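Local coordinates for cryptochrome DASH, chloroplastic/mitochondrial (Arabidopsis thaliana, PDB 2J4D), which binds FAD and a methenyltetrahydrofolate light antenna, repairs cyclobutane pyrimidine dimers in single-stranded DNA, and may act as a blue-light photoreceptor, at residues 4-7 with 11-14; 261-266 with 286-291; 268-273 with 307-312. All blocks are in the same frame, centred on the assembly; numbering follows the deposited sequence.

From the N terminus, contact 1 comes first: the chain leaves strand 4-7 and, after a short loop that ends at the N-cap T11, enters helix 12-26, a loop the contact closes. Contact 2 opens later, in the last turns of helix 252-265, and closes a loop of 19 residues; contact 3 closes one of 33. These two cross, since their segments alternate: 261-266, 268-273, 286-291, then 307-312. Contact 2 joins helix 252-265 to the loop that holds the FAD diphosphate; contact 3 joins the residues that follow that helix to helix 299-312. Both touch FAD. Contact 1 leans on contact 2, where the V7 carbonyl touches W291 and its side chain K287, and stays apart from contact 3.

Contact 1. Residues 4-7 with 11-14; sequences IHRV and TEEE
R6 and E12 face each other across the short loop between strand 4-7 and helix 12-26, and their salt bridge is the whole of the direct contact. One carboxylate oxygen takes both terminal nitrogens: R6 NH1 lies 3.2 Å from E12 OE2, while R6 NH2 gives the same oxygen a weak bond. OE2 sits at the guanidinium edge, somewhat tilted from its plane, and is approached on its anti side. The two planes stand 67° apart, which rules out a flat two-by-two pairing. The glutamate folds back to get there: its chain bends about the CB-CG bond, chi2 -59°, and carries OE2 toward the arginine. With a leucine in place of R6, the E12 carboxylate would probably lose its charged mate and be free to swing into solvent.

A second group of bonds lies within the helix start. T11 is the N-cap, and with E14 it forms a capping box: E14 N donates to T11 OG1 at 3.0 Å, and T11 N donates to E14 OE1 at 2.7 Å, using that oxygen's anti lone pair.

Around this surface contact, H5 and V7 hold strand 4-7 parallel to strand 245-248 through backbone bonds. V7 packs on M246 and F248 of that strand, while E14 makes a long, weak ion pair with K265 of helix 252-265.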
# COMPACT_ATOMS: atom_id res chain seq x y z
N ILE A 4 12.27 -13.29 -13.65
CA ILE A 4 11.43 -12.32 -12.99
C ILE A 4 10.04 -12.48 -13.56
O ILE A 4 9.87 -12.65 -14.77
CB ILE A 4 11.95 -10.88 -13.22
CG1 ILE A 4 12.43 -10.73 -14.66
CG2 ILE A 4 13.07 -10.57 -12.22
CD1 ILE A 4 13.26 -9.48 -14.91
N HIS A 5 9.05 -12.47 -12.68
CA HIS A 5 7.66 -12.62 -13.09
C HIS A 5 7.01 -11.26 -12.95
O HIS A 5 6.89 -10.73 -11.84
CB HIS A 5 6.98 -13.63 -12.18
CG HIS A 5 7.79 -14.86 -11.94
ND1 HIS A 5 7.97 -15.41 -10.69
CD2 HIS A 5 8.49 -15.64 -12.80
CE1 HIS A 5 8.76 -16.47 -10.79
NE2 HIS A 5 9.09 -16.63 -12.06
N ARG A 6 6.62 -10.66 -14.08
CA ARG A 6 5.96 -9.36 -14.06
C ARG A 6 4.59 -9.52 -13.41
O ARG A 6 3.89 -10.50 -13.67
CB ARG A 6 5.74 -8.84 -15.48
CG ARG A 6 6.88 -8.07 -16.11
CD ARG A 6 6.37 -7.30 -17.32
NE ARG A 6 6.76 -5.89 -17.28
CZ ARG A 6 6.01 -4.89 -17.74
NH1 ARG A 6 4.82 -5.14 -18.28
NH2 ARG A 6 6.44 -3.64 -17.66
N VAL A 7 4.21 -8.57 -12.56
CA VAL A 7 2.89 -8.62 -11.95
C VAL A 7 2.28 -7.26 -12.26
O VAL A 7 2.81 -6.23 -11.83
CB VAL A 7 2.94 -8.78 -10.42
CG1 VAL A 7 1.50 -8.94 -9.86
CG2 VAL A 7 3.78 -9.99 -10.04
N THR A 11 0.80 -8.28 -21.28
CA THR A 11 1.66 -7.54 -22.19
C THR A 11 1.23 -6.08 -22.14
O THR A 11 0.15 -5.77 -21.65
CB THR A 11 1.50 -8.03 -23.64
OG1 THR A 11 0.18 -7.73 -24.09
CG2 THR A 11 1.73 -9.53 -23.73
N GLU A 12 2.07 -5.19 -22.66
CA GLU A 12 1.75 -3.77 -22.67
C GLU A 12 0.46 -3.50 -23.44
O GLU A 12 -0.30 -2.59 -23.08
CB GLU A 12 2.90 -2.96 -23.28
CG GLU A 12 4.09 -2.76 -22.34
CD GLU A 12 3.72 -2.05 -21.05
OE1 GLU A 12 2.92 -1.08 -21.11
OE2 GLU A 12 4.22 -2.45 -19.97
N GLU A 13 0.20 -4.27 -24.49
CA GLU A 13 -1.02 -4.09 -25.26
C GLU A 13 -2.22 -4.59 -24.48
O GLU A 13 -3.29 -3.99 -24.52
CB GLU A 13 -0.95 -4.82 -26.60
CG GLU A 13 0.03 -4.22 -27.58
CD GLU A 13 1.44 -4.71 -27.35
OE1 GLU A 13 2.38 -3.89 -27.43
OE2 GLU A 13 1.61 -5.93 -27.09
N GLU A 14 -2.04 -5.71 -23.79
CA GLU A 14 -3.11 -6.28 -22.99
C GLU A 14 -3.49 -5.33 -21.87
O GLU A 14 -4.66 -5.15 -21.57
CB GLU A 14 -2.68 -7.61 -22.39
CG GLU A 14 -2.49 -8.72 -23.40
CD GLU A 14 -2.12 -10.02 -22.73
OE1 GLU A 14 -1.07 -10.06 -22.05
OE2 GLU A 14 -2.88 -11.00 -22.88

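Contact 2. Residues 261-266 with 286-291; sequences EYFWKK and TKFSPW. With FAD (flavin-adenine dinucleotide), chain C.
O1A of the FAD diphosphate is gripped twice by T286, whose OG1 lies 2.7 Å from FAD O1A and whose backbone N adds a second bond. The same OG1 also accepts from F288 N at 3.1 Å, closing an ST turn. With OG1 placed between the backbone N and the carbonyl carbon (chi1 71°), the hydroxyl can serve phosphate and turn together. K287 N donates to FAD O2P at 2.8 Å and S289 N to FAD O1P at 3.1 Å, so the amides of T286, K287 and S289 all point at the diphosphate, around the beginning of helix 289-293, where a helix N-terminus would probably help offset its charge. These residues form part of the FAD pocket, consistent with the phosphate-binding segment of the photolyase/cryptochrome family.

Helix 252-265 backs the loop with aromatics. T286 CA sits over the middle of one face of Y262, 3.8 Å from the ring centroid, in a CH-pi contact, and T286 CG2 reaches the rim at Y262 CE2. F263 meets the edge of F288, with F263 CE1 3.6 Å from F288 CZ; the planes lie obliquely, 58° apart. Within the loop itself, T286 CB rests over the centre of the F288 ring. F263 also packs against E305 and V306 of helix 299-312, and S289 OG bonds D422 OD2 beside the cofactor.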
# COMPACT_ATOMS: atom_id res chain seq x y z
N GLU A 261 -6.49 -9.82 -14.32
CA GLU A 261 -5.69 -11.03 -14.41
C GLU A 261 -6.01 -12.09 -13.35
O GLU A 261 -6.21 -13.27 -13.67
CB GLU A 261 -4.21 -10.67 -14.34
CG GLU A 261 -3.27 -11.86 -14.44
CD GLU A 261 -1.82 -11.44 -14.40
OE1 GLU A 261 -1.31 -11.15 -13.30
OE2 GLU A 261 -1.20 -11.37 -15.48
N TYR A 262 -6.06 -11.67 -12.10
CA TYR A 262 -6.32 -12.58 -10.99
C TYR A 262 -7.76 -13.07 -10.95
O TYR A 262 -8.02 -14.26 -10.79
CB TYR A 262 -5.97 -11.89 -9.66
CG TYR A 262 -5.99 -12.84 -8.48
CD1 TYR A 262 -5.01 -13.83 -8.35
CD2 TYR A 262 -7.01 -12.78 -7.54
CE1 TYR A 262 -5.06 -14.74 -7.29
CE2 TYR A 262 -7.07 -13.70 -6.48
CZ TYR A 262 -6.09 -14.68 -6.37
OH TYR A 262 -6.16 -15.60 -5.36
N PHE A 263 -8.70 -12.14 -11.09
CA PHE A 263 -10.12 -12.48 -11.05
C PHE A 263 -10.63 -13.20 -12.29
O PHE A 263 -11.17 -14.31 -12.20
CB PHE A 263 -10.98 -11.21 -10.91
CG PHE A 263 -11.02 -10.64 -9.52
CD1 PHE A 263 -10.13 -11.07 -8.54
CD2 PHE A 263 -11.93 -9.64 -9.20
CE1 PHE A 263 -10.15 -10.52 -7.25
CE2 PHE A 263 -11.97 -9.08 -7.92
CZ PHE A 263 -11.08 -9.51 -6.95
N TRP A 264 -10.45 -12.57 -13.44
CA TRP A 264 -11.00 -13.07 -14.68
C TRP A 264 -10.17 -13.96 -15.58
O TRP A 264 -10.55 -15.10 -15.85
CB TRP A 264 -11.55 -11.88 -15.46
CG TRP A 264 -12.50 -11.03 -14.64
CD1 TRP A 264 -12.20 -9.88 -13.96
CD2 TRP A 264 -13.88 -11.31 -14.37
NE1 TRP A 264 -13.32 -9.43 -13.28
CE2 TRP A 264 -14.36 -10.29 -13.52
CE3 TRP A 264 -14.76 -12.34 -14.77
CZ2 TRP A 264 -15.68 -10.26 -13.05
CZ3 TRP A 264 -16.08 -12.30 -14.30
CH2 TRP A 264 -16.53 -11.27 -13.46
N LYS A 265 -9.04 -13.45 -16.06
CA LYS A 265 -8.20 -14.25 -16.96
C LYS A 265 -7.78 -15.58 -16.34
O LYS A 265 -7.94 -16.63 -16.96
CB LYS A 265 -6.97 -13.45 -17.38
CG LYS A 265 -6.11 -14.19 -18.40
CD LYS A 265 -4.92 -13.37 -18.84
CE LYS A 265 -3.98 -14.20 -19.72
NZ LYS A 265 -2.78 -13.44 -20.12
N LYS A 266 -7.25 -15.52 -15.13
CA LYS A 266 -6.81 -16.73 -14.45
C LYS A 266 -7.88 -17.39 -13.60
O LYS A 266 -7.71 -18.53 -13.17
CB LYS A 266 -5.57 -16.44 -13.59
CG LYS A 266 -4.34 -16.12 -14.43
CD LYS A 266 -3.14 -15.82 -13.55
CE LYS A 266 -1.87 -15.89 -14.37
NZ LYS A 266 -1.72 -17.26 -14.93
N THR A 286 -4.08 -12.21 -4.23
CA THR A 286 -4.36 -11.16 -5.20
C THR A 286 -3.17 -10.32 -5.62
O THR A 286 -3.11 -9.86 -6.76
CB THR A 286 -5.44 -10.16 -4.71
OG1 THR A 286 -4.89 -9.36 -3.65
CG2 THR A 286 -6.70 -10.89 -4.22
N LYS A 287 -2.23 -10.11 -4.69
CA LYS A 287 -1.07 -9.25 -4.93
C LYS A 287 -1.54 -7.81 -5.24
O LYS A 287 -0.86 -7.04 -5.92
CB LYS A 287 -0.22 -9.78 -6.09
CG LYS A 287 0.30 -11.20 -5.86
CD LYS A 287 1.09 -11.31 -4.56
CE LYS A 287 1.70 -12.70 -4.39
NZ LYS A 287 0.67 -13.80 -4.44
N PHE A 288 -2.71 -7.43 -4.72
CA PHE A 288 -3.21 -6.07 -4.98
C PHE A 288 -2.56 -4.99 -4.10
O PHE A 288 -2.64 -3.81 -4.41
CB PHE A 288 -4.73 -5.96 -4.72
CG PHE A 288 -5.60 -6.81 -5.61
CD1 PHE A 288 -5.13 -7.32 -6.81
CD2 PHE A 288 -6.92 -7.06 -5.24
CE1 PHE A 288 -5.98 -8.07 -7.64
CE2 PHE A 288 -7.77 -7.81 -6.05
CZ PHE A 288 -7.30 -8.32 -7.25
N SER A 289 -1.93 -5.40 -3.00
CA SER A 289 -1.40 -4.43 -2.04
C SER A 289 -0.59 -3.22 -2.50
O SER A 289 -0.83 -2.12 -2.01
CB SER A 289 -0.65 -5.16 -0.93
OG SER A 289 0.50 -5.82 -1.42
N PRO A 290 0.37 -3.40 -3.42
CA PRO A 290 1.12 -2.20 -3.82
C PRO A 290 0.24 -1.15 -4.50
O PRO A 290 0.42 0.05 -4.27
CB PRO A 290 2.20 -2.75 -4.76
CG PRO A 290 2.36 -4.19 -4.31
CD PRO A 290 0.91 -4.60 -4.08
N TRP A 291 -0.69 -1.59 -5.34
CA TRP A 291 -1.57 -0.64 -6.03
C TRP A 291 -2.56 -0.00 -5.06
O TRP A 291 -2.96 1.16 -5.23
CB TRP A 291 -2.30 -1.33 -7.18
CG TRP A 291 -1.36 -1.70 -8.28
CD1 TRP A 291 -0.81 -0.85 -9.21
CD2 TRP A 291 -0.84 -2.99 -8.55
NE1 TRP A 291 0.02 -1.56 -10.06
CE2 TRP A 291 0.02 -2.87 -9.67
CE3 TRP A 291 -1.01 -4.25 -7.96
CZ2 TRP A 291 0.71 -3.97 -10.21
CZ3 TRP A 291 -0.33 -5.34 -8.50
CH2 TRP A 291 0.51 -5.19 -9.62
PA FAD C . -4.25 -10.69 -0.05
O1A FAD C . -4.55 -10.89 -1.48
O2A FAD C . -4.24 -11.85 0.87
O5B FAD C . -5.26 -9.61 0.57
C5B FAD C . -5.97 -8.69 -0.28
C4B FAD C . -5.81 -7.27 0.29
O4B FAD C . -6.32 -7.27 1.62
C3B FAD C . -4.37 -6.79 0.41
O3B FAD C . -3.85 -6.31 -0.82
C2B FAD C . -4.50 -5.75 1.49
O2B FAD C . -4.85 -4.46 1.04
C1B FAD C . -5.54 -6.38 2.44
N9A FAD C . -4.99 -7.14 3.57
C8A FAD C . -4.80 -8.51 3.66
N7A FAD C . -4.29 -8.88 4.82
C5A FAD C . -4.13 -7.71 5.53
C6A FAD C . -3.63 -7.44 6.82
N6A FAD C . -3.20 -8.37 7.67
N1A FAD C . -3.61 -6.12 7.24
C2A FAD C . -4.05 -5.12 6.39
N3A FAD C . -4.54 -5.31 5.14
C4A FAD C . -4.55 -6.62 4.75
N1 FAD C . -0.12 -4.58 4.14
C2 FAD C . -0.03 -3.38 3.47
O2 FAD C . -0.86 -3.06 2.63
N3 FAD C . 1.03 -2.52 3.78
C4 FAD C . 2.02 -2.81 4.72
O4 FAD C . 2.94 -2.00 4.94
C4X FAD C . 1.92 -4.04 5.40
N5 FAD C . 2.87 -4.42 6.37
C5X FAD C . 2.71 -5.58 7.12
C6 FAD C . 3.59 -5.89 8.16
C7 FAD C . 3.45 -7.07 8.94
C7M FAD C . 4.44 -7.34 10.05
C8 FAD C . 2.37 -7.97 8.64
C8M FAD C . 2.14 -9.25 9.42
C9 FAD C . 1.48 -7.67 7.59
C9A FAD C . 1.62 -6.48 6.81
N10 FAD C . 0.73 -6.15 5.74
C10 FAD C . 0.84 -4.91 5.08
C1' FAD C . -0.55 -6.91 5.57
C2' FAD C . -0.52 -8.10 4.59
O2' FAD C . 0.57 -8.95 4.90
C3' FAD C . -0.38 -7.59 3.16
O3' FAD C . -1.44 -6.67 2.84
C4' FAD C . -0.44 -8.69 2.07
O4' FAD C . 0.63 -9.61 2.24
C5' FAD C . -0.36 -8.03 0.70
O5' FAD C . -0.44 -9.03 -0.32
P FAD C . -1.75 -9.45 -1.08
O1P FAD C . -2.22 -8.23 -1.75
O2P FAD C . -1.43 -10.58 -2.00
O3P FAD C . -2.76 -10.06 -0.02

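Contact 3. Residues 268-273 with 307-312; sequences LLKVYK and QRYEKE. With FAD (flavin-adenine dinucleotide), chain C.
One face of the Y309 ring is covered by L269, whose CD2 methyl stands 4.0 Å from the ring centroid and 21° off the normal, a CH-pi contact shifted toward the rim. L269 CD2 comes nearest at Y309 CD2, 3.7 Å away, while L269 CB lies near Y309 CZ. The two side chains therefore run past each other in opposite directions. Each has its CG anti to the backbone N (chi1 -179° in L269, -175° in Y309), which brings the two groups together between residues 268-271 and helix 299-312. W264, from helix 252-265, makes an edge-to-face pair with Y309.

At the phenol end K270 crosses the tyrosine at about a right angle. K270 CB approaches Y309 OH to 3.3 Å, and K270 N gives this oxygen a weak bond. The firmer polar partner of the hydroxyl is D267 OD1, from the residue just before L268.

This is plain helix-to-loop packing in the helical part of the photolyase fold, and the connection from helix 252-265 packed here leads straight to the FAD-binding Y272. That residue turns its ring edge to the cofactor, its OH bonded to FAD O2A at a modelled length so short that the value is doubtful; R276 NE also bonds this hydroxyl.

Chemically, then, the contact is apolar over the ring face and polar at one oxygen: the buried phenol is satisfied chiefly by an aspartate, whose charge would probably polarise its O-H, with the K270 amide a minor addition.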
# COMPACT_ATOMS: atom_id res chain seq x y z
N LEU A 268 -8.73 -17.12 -10.57
CA LEU A 268 -8.19 -17.61 -9.31
C LEU A 268 -8.94 -17.15 -8.07
O LEU A 268 -8.72 -17.68 -6.98
CB LEU A 268 -6.72 -17.20 -9.18
CG LEU A 268 -5.79 -17.88 -10.18
CD1 LEU A 268 -4.39 -17.30 -10.07
CD2 LEU A 268 -5.77 -19.38 -9.91
N LEU A 269 -9.84 -16.18 -8.23
CA LEU A 269 -10.57 -15.67 -7.08
C LEU A 269 -11.34 -16.75 -6.34
O LEU A 269 -11.42 -16.73 -5.11
CB LEU A 269 -11.53 -14.55 -7.50
CG LEU A 269 -12.35 -13.93 -6.36
CD1 LEU A 269 -11.40 -13.42 -5.27
CD2 LEU A 269 -13.23 -12.81 -6.89
N LYS A 270 -11.90 -17.71 -7.08
CA LYS A 270 -12.68 -18.77 -6.46
C LYS A 270 -11.90 -19.75 -5.59
O LYS A 270 -12.51 -20.61 -4.95
CB LYS A 270 -13.46 -19.55 -7.52
CG LYS A 270 -12.60 -20.22 -8.57
CD LYS A 270 -13.46 -21.03 -9.52
CE LYS A 270 -12.69 -21.41 -10.77
NZ LYS A 270 -11.44 -22.13 -10.46
N VAL A 271 -10.58 -19.63 -5.55
CA VAL A 271 -9.77 -20.52 -4.71
C VAL A 271 -8.82 -19.73 -3.82
O VAL A 271 -7.98 -20.30 -3.11
CB VAL A 271 -8.92 -21.53 -5.54
CG1 VAL A 271 -9.83 -22.36 -6.41
CG2 VAL A 271 -7.88 -20.79 -6.37
N TYR A 272 -8.99 -18.41 -3.84
CA TYR A 272 -8.17 -17.50 -3.06
C TYR A 272 -7.97 -17.92 -1.60
O TYR A 272 -6.84 -17.98 -1.12
CB TYR A 272 -8.79 -16.09 -3.11
CG TYR A 272 -8.21 -15.14 -2.08
CD1 TYR A 272 -6.90 -14.67 -2.20
CD2 TYR A 272 -8.92 -14.82 -0.93
CE1 TYR A 272 -6.31 -13.91 -1.19
CE2 TYR A 272 -8.35 -14.06 0.09
CZ TYR A 272 -7.04 -13.62 -0.05
OH TYR A 272 -6.43 -12.94 0.99
N LYS A 273 -9.05 -18.21 -0.89
CA LYS A 273 -8.94 -18.58 0.51
C LYS A 273 -8.07 -19.82 0.78
O LYS A 273 -7.36 -19.88 1.78
CB LYS A 273 -10.32 -18.79 1.13
CG LYS A 273 -10.27 -19.01 2.65
CD LYS A 273 -11.65 -19.06 3.28
CE LYS A 273 -11.53 -19.18 4.80
NZ LYS A 273 -12.86 -19.21 5.47
N GLN A 307 -18.40 -8.49 -6.96
CA GLN A 307 -19.84 -8.68 -7.11
C GLN A 307 -20.14 -9.25 -8.49
O GLN A 307 -20.96 -10.16 -8.64
CB GLN A 307 -20.59 -7.36 -6.97
CG GLN A 307 -20.69 -6.79 -5.56
CD GLN A 307 -21.44 -5.47 -5.56
OE1 GLN A 307 -21.04 -4.51 -6.22
NE2 GLN A 307 -22.55 -5.43 -4.82
N ARG A 308 -19.49 -8.69 -9.51
CA ARG A 308 -19.72 -9.17 -10.86
C ARG A 308 -19.25 -10.61 -11.00
O ARG A 308 -19.90 -11.43 -11.66
CB ARG A 308 -19.02 -8.26 -11.88
CG ARG A 308 -19.46 -8.59 -13.31
CD ARG A 308 -19.11 -7.50 -14.32
NE ARG A 308 -17.76 -7.65 -14.84
CZ ARG A 308 -16.71 -6.98 -14.38
NH1 ARG A 308 -16.87 -6.13 -13.38
NH2 ARG A 308 -15.51 -7.18 -14.91
N TYR A 309 -18.11 -10.92 -10.38
CA TYR A 309 -17.58 -12.28 -10.43
C TYR A 309 -18.56 -13.26 -9.80
O TYR A 309 -18.84 -14.33 -10.36
CB TYR A 309 -16.25 -12.34 -9.68
CG TYR A 309 -15.53 -13.68 -9.78
CD1 TYR A 309 -14.56 -13.91 -10.75
CD2 TYR A 309 -15.80 -14.70 -8.86
CE1 TYR A 309 -13.87 -15.13 -10.81
CE2 TYR A 309 -15.12 -15.91 -8.91
CZ TYR A 309 -14.15 -16.12 -9.89
OH TYR A 309 -13.46 -17.31 -9.92
N GLU A 310 -19.09 -12.89 -8.63
CA GLU A 310 -20.03 -13.76 -7.93
C GLU A 310 -21.28 -14.01 -8.76
O GLU A 310 -21.85 -15.10 -8.72
CB GLU A 310 -20.41 -13.16 -6.57
CG GLU A 310 -19.24 -13.06 -5.60
CD GLU A 310 -19.68 -12.91 -4.16
OE1 GLU A 310 -20.71 -12.25 -3.92
OE2 GLU A 310 -18.99 -13.45 -3.27
N LYS A 311 -21.72 -13.00 -9.51
CA LYS A 311 -22.91 -13.13 -10.34
C LYS A 311 -22.67 -13.95 -11.60
O LYS A 311 -23.47 -14.82 -11.96
CB LYS A 311 -23.42 -11.74 -10.75
CG LYS A 311 -24.64 -11.76 -11.67
CD LYS A 311 -25.04 -10.34 -12.08
CE LYS A 311 -26.34 -10.32 -12.89
NZ LYS A 311 -26.23 -11.03 -14.19
N GLU A 312 -21.56 -13.69 -12.27
CA GLU A 312 -21.25 -14.38 -13.51
C GLU A 312 -20.57 -15.73 -13.39
O GLU A 312 -20.79 -16.62 -14.22
CB GLU A 312 -20.40 -13.47 -14.39
CG GLU A 312 -21.11 -12.20 -14.85
CD GLU A 312 -20.19 -11.27 -15.64
OE1 GLU A 312 -19.05 -11.69 -15.93
OE2 GLU A 312 -20.60 -10.14 -15.97
PA FAD C . -4.25 -10.69 -0.05
O1A FAD C . -4.55 -10.89 -1.48
O2A FAD C . -4.24 -11.85 0.87
O5B FAD C . -5.26 -9.61 0.57
C5B FAD C . -5.97 -8.69 -0.28
C4B FAD C . -5.81 -7.27 0.29
O4B FAD C . -6.32 -7.27 1.62
C3B FAD C . -4.37 -6.79 0.41
O3B FAD C . -3.85 -6.31 -0.82
C2B FAD C . -4.50 -5.75 1.49
O2B FAD C . -4.85 -4.46 1.04
C1B FAD C . -5.54 -6.38 2.44
N9A FAD C . -4.99 -7.14 3.57
C8A FAD C . -4.80 -8.51 3.66
N7A FAD C . -4.29 -8.88 4.82
C5A FAD C . -4.13 -7.71 5.53
C6A FAD C . -3.63 -7.44 6.82
N6A FAD C . -3.20 -8.37 7.67
N1A FAD C . -3.61 -6.12 7.24
C2A FAD C . -4.05 -5.12 6.39
N3A FAD C . -4.54 -5.31 5.14
C4A FAD C . -4.55 -6.62 4.75
N1 FAD C . -0.12 -4.58 4.14
C2 FAD C . -0.03 -3.38 3.47
O2 FAD C . -0.86 -3.06 2.63
N3 FAD C . 1.03 -2.52 3.78
C4 FAD C . 2.02 -2.81 4.72
O4 FAD C . 2.94 -2.00 4.94
C4X FAD C . 1.92 -4.04 5.40
N5 FAD C . 2.87 -4.42 6.37
C5X FAD C . 2.71 -5.58 7.12
C6 FAD C . 3.59 -5.89 8.16
C7 FAD C . 3.45 -7.07 8.94
C7M FAD C . 4.44 -7.34 10.05
C8 FAD C . 2.37 -7.97 8.64
C8M FAD C . 2.14 -9.25 9.42
C9 FAD C . 1.48 -7.67 7.59
C9A FAD C . 1.62 -6.48 6.81
N10 FAD C . 0.73 -6.15 5.74
C10 FAD C . 0.84 -4.91 5.08
C1' FAD C . -0.55 -6.91 5.57
C2' FAD C . -0.52 -8.10 4.59
O2' FAD C . 0.57 -8.95 4.90
C3' FAD C . -0.38 -7.59 3.16
O3' FAD C . -1.44 -6.67 2.84
C4' FAD C . -0.44 -8.69 2.07
O4' FAD C . 0.63 -9.61 2.24
C5' FAD C . -0.36 -8.03 0.70
O5' FAD C . -0.44 -9.03 -0.32
P FAD C . -1.75 -9.45 -1.08
O1P FAD C . -2.22 -8.23 -1.75
O2P FAD C . -1.43 -10.58 -2.00
O3P FAD C . -2.76 -10.06 -0.02